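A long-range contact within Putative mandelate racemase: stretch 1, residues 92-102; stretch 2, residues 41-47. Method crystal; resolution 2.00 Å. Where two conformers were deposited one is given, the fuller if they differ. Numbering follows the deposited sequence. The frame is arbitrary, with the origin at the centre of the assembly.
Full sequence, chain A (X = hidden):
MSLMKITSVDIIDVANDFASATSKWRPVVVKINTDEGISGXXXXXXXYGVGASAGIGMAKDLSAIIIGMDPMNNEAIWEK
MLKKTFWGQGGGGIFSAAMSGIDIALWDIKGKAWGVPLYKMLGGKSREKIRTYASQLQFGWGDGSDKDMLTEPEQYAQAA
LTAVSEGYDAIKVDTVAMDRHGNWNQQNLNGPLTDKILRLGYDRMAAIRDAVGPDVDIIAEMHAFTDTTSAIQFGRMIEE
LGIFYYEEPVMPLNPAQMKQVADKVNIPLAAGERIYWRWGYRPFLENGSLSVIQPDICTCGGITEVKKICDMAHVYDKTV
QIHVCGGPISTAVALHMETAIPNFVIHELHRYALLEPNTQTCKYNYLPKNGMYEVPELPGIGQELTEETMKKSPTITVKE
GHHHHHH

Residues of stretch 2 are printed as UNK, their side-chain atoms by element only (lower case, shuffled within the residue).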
# COMPACT_ATOMS: atom_id res chain seq x y z
N GLY A 92 26.52 -9.93 5.64
CA GLY A 92 27.25 -10.55 4.54
C GLY A 92 27.51 -12.02 4.81
O GLY A 92 27.58 -12.44 5.97
N GLY A 93 27.63 -12.81 3.74
CA GLY A 93 27.79 -14.26 3.84
C GLY A 93 29.10 -14.74 4.44
O GLY A 93 29.12 -15.66 5.24
N ILE A 94 30.21 -14.12 4.06
CA ILE A 94 31.50 -14.41 4.68
C ILE A 94 31.51 -14.00 6.15
O ILE A 94 31.94 -14.77 7.03
CB ILE A 94 32.66 -13.66 4.00
CG1 ILE A 94 32.62 -13.84 2.48
CG2 ILE A 94 34.03 -14.03 4.66
CD1 ILE A 94 32.60 -15.29 1.97
N PHE A 95 31.04 -12.78 6.42
CA PHE A 95 30.98 -12.30 7.79
C PHE A 95 30.15 -13.25 8.67
O PHE A 95 30.61 -13.71 9.72
CB PHE A 95 30.40 -10.90 7.85
CG PHE A 95 30.74 -10.20 9.13
CD1 PHE A 95 31.82 -9.35 9.19
CD2 PHE A 95 30.02 -10.46 10.29
CE1 PHE A 95 32.15 -8.74 10.37
CE2 PHE A 95 30.38 -9.84 11.49
CZ PHE A 95 31.43 -8.98 11.51
N SER A 96 28.94 -13.55 8.20
CA SER A 96 27.99 -14.41 8.89
C SER A 96 28.52 -15.81 9.14
O SER A 96 28.36 -16.34 10.23
CB SER A 96 26.71 -14.52 8.09
OG SER A 96 25.77 -15.32 8.77
N ALA A 97 29.13 -16.42 8.12
CA ALA A 97 29.65 -17.79 8.23
C ALA A 97 30.77 -17.92 9.27
O ALA A 97 30.86 -18.92 10.00
CB ALA A 97 30.11 -18.32 6.87
N ALA A 98 31.60 -16.90 9.38
CA ALA A 98 32.59 -16.86 10.46
C ALA A 98 32.00 -16.68 11.85
O ALA A 98 32.44 -17.35 12.78
CB ALA A 98 33.66 -15.83 10.19
N MET A 99 31.01 -15.80 11.99
CA MET A 99 30.22 -15.66 13.22
C MET A 99 29.61 -16.99 13.62
O MET A 99 29.57 -17.32 14.80
CB MET A 99 29.07 -14.67 13.02
CG MET A 99 29.43 -13.21 13.19
SD MET A 99 28.02 -12.20 12.73
CE MET A 99 27.18 -12.07 14.32
N SER A 100 29.10 -17.71 12.63
CA SER A 100 28.37 -18.95 12.84
C SER A 100 29.28 -20.03 13.41
O SER A 100 28.90 -20.70 14.37
CB SER A 100 27.77 -19.45 11.52
OG SER A 100 26.95 -18.44 10.92
N GLY A 101 30.47 -20.19 12.83
CA GLY A 101 31.45 -21.14 13.31
C GLY A 101 31.76 -20.93 14.77
O GLY A 101 31.74 -21.88 15.55
N ILE A 102 32.02 -19.68 15.13
CA ILE A 102 32.29 -19.28 16.51
C ILE A 102 31.12 -19.57 17.42
O ILE A 102 31.29 -20.15 18.50
CB ILE A 102 32.68 -17.81 16.57
CG1 ILE A 102 34.10 -17.65 16.00
CG2 ILE A 102 32.63 -17.26 17.99
CD1 ILE A 102 34.52 -16.24 15.80
N UNK A 41 33.51 -27.05 19.35
CA UNK A 41 33.76 -27.18 17.91
C UNK A 41 32.60 -26.58 17.07
O UNK A 41 31.42 -26.85 17.31
c UNK A 41 37.66 -30.45 18.85
c UNK A 41 36.64 -30.21 19.76
c UNK A 41 37.50 -30.08 17.51
c UNK A 41 35.27 -29.26 18.00
c UNK A 41 35.45 -29.63 19.33
c UNK A 41 36.30 -29.50 17.09
c UNK A 41 33.96 -28.65 17.53
N UNK A 42 32.97 -25.78 16.08
CA UNK A 42 32.01 -25.19 15.14
C UNK A 42 32.53 -25.30 13.73
O UNK A 42 33.69 -25.63 13.50
N UNK A 43 31.66 -25.05 12.76
CA UNK A 43 32.03 -25.14 11.38
C UNK A 43 31.66 -23.84 10.64
O UNK A 43 30.61 -23.26 10.90
c UNK A 43 31.36 -26.36 10.75
o UNK A 43 31.37 -28.09 7.59
o UNK A 43 31.21 -28.80 9.68
c UNK A 43 31.42 -27.91 8.83
c UNK A 43 31.74 -26.56 9.33
N UNK A 44 32.54 -23.38 9.76
CA UNK A 44 32.31 -22.19 8.94
C UNK A 44 31.81 -22.69 7.60
O UNK A 44 32.56 -23.34 6.87
c UNK A 44 34.23 -20.93 10.05
c UNK A 44 33.63 -21.40 8.71
c UNK A 44 33.42 -20.22 7.75
N UNK A 45 30.55 -22.41 7.28
CA UNK A 45 29.88 -23.07 6.14
C UNK A 45 30.13 -22.43 4.78
O UNK A 45 29.20 -21.90 4.16
N UNK A 46 31.38 -22.50 4.33
CA UNK A 46 31.79 -21.98 3.03
C UNK A 46 32.62 -23.04 2.28
O UNK A 46 33.55 -22.70 1.55
c UNK A 46 31.91 -19.45 3.81
c UNK A 46 32.61 -20.69 3.22
c UNK A 46 30.83 -18.93 2.83
c UNK A 46 32.90 -18.33 4.13
N UNK A 47 32.30 -24.31 2.46
CA UNK A 47 33.18 -25.40 1.99
C UNK A 47 33.24 -25.52 0.46
O UNK A 47 34.19 -26.08 -0.10
c UNK A 47 32.78 -26.73 2.63

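Position 41 is the first of the stretch and lies in a strand that began earlier in the chain. Its side chain has seven carbons, one leading into a six-membered ring, and no oxygen; the CA-to-CB bond points away from the helix and no side-chain atom comes within 7 Å of the helix. A ring of carbon alone on a single carbon identifies F41.

Position 42 has no side-chain atoms and is therefore glycine, G42. Its CA lies 3.3 Å from the O of G101 in a nearly straight CA-H...O contact (167° at the hydrogen). An ideal CB here would point toward the helix and sit 1.8 Å from the O of G101, a clash, so the close approach depends on the bare backbone.

At position 43 three carbons run in an unbranched chain, and the third carries two oxygens. This carboxylate marks E43. Its CA-to-CB bond points away from the helix, and both carboxylate oxygens are hydrogen-bonded elsewhere in the structure. What meets the helix is the backbone: the O of E43 lies 3.3 Å from the CA of G101, a more bent CA-H...O contact (124°), and has no hydrogen-bonding partner in the model.

Position 44 carries three carbons, the first bearing the other two. Both branches lie near A97, and one of them also reaches G101. This fork at CB defines V44, whose CG1 is 3.6 Å from the O of A97 and 3.9 Å from its CB, and whose CG2 lies 4.3 Å from the CA of G101. A CB on G101 would fall 2.9 Å from that CG2, so there is no room for any side chain at G101.

Position 45 again lacks side-chain atoms and is G45; its N passes 4.1 Å from the CB of A97.

Position 46 shows four carbons forked at the second; the CA-to-CB bond points toward the helix, and the carbons meet A97 and I94. The fork one carbon beyond CB gives L46. Its CG packs 3.7 Å from the CB of A97, and its CD1 reaches the CD1 of I94, also at 3.7 Å.

Position 47 has one side-chain carbon, out of reach of the helix: A47.

The helix and strand run nearly antiparallel, at 167°, and their axes approach to 6.1 Å. No hydrogen bond links the stretches. Instead, G101 and G42 let the two backbones meet through CA-H...O contacts, with the CA atoms of G101 and E43 4.5 Å apart, while toward the start of the helix V44 and L46 pack against A97, and L46 also against I94. The whole contact buries 328 Å², both sides summed.

Stretch 2, residues 41-47: FGEVGLA
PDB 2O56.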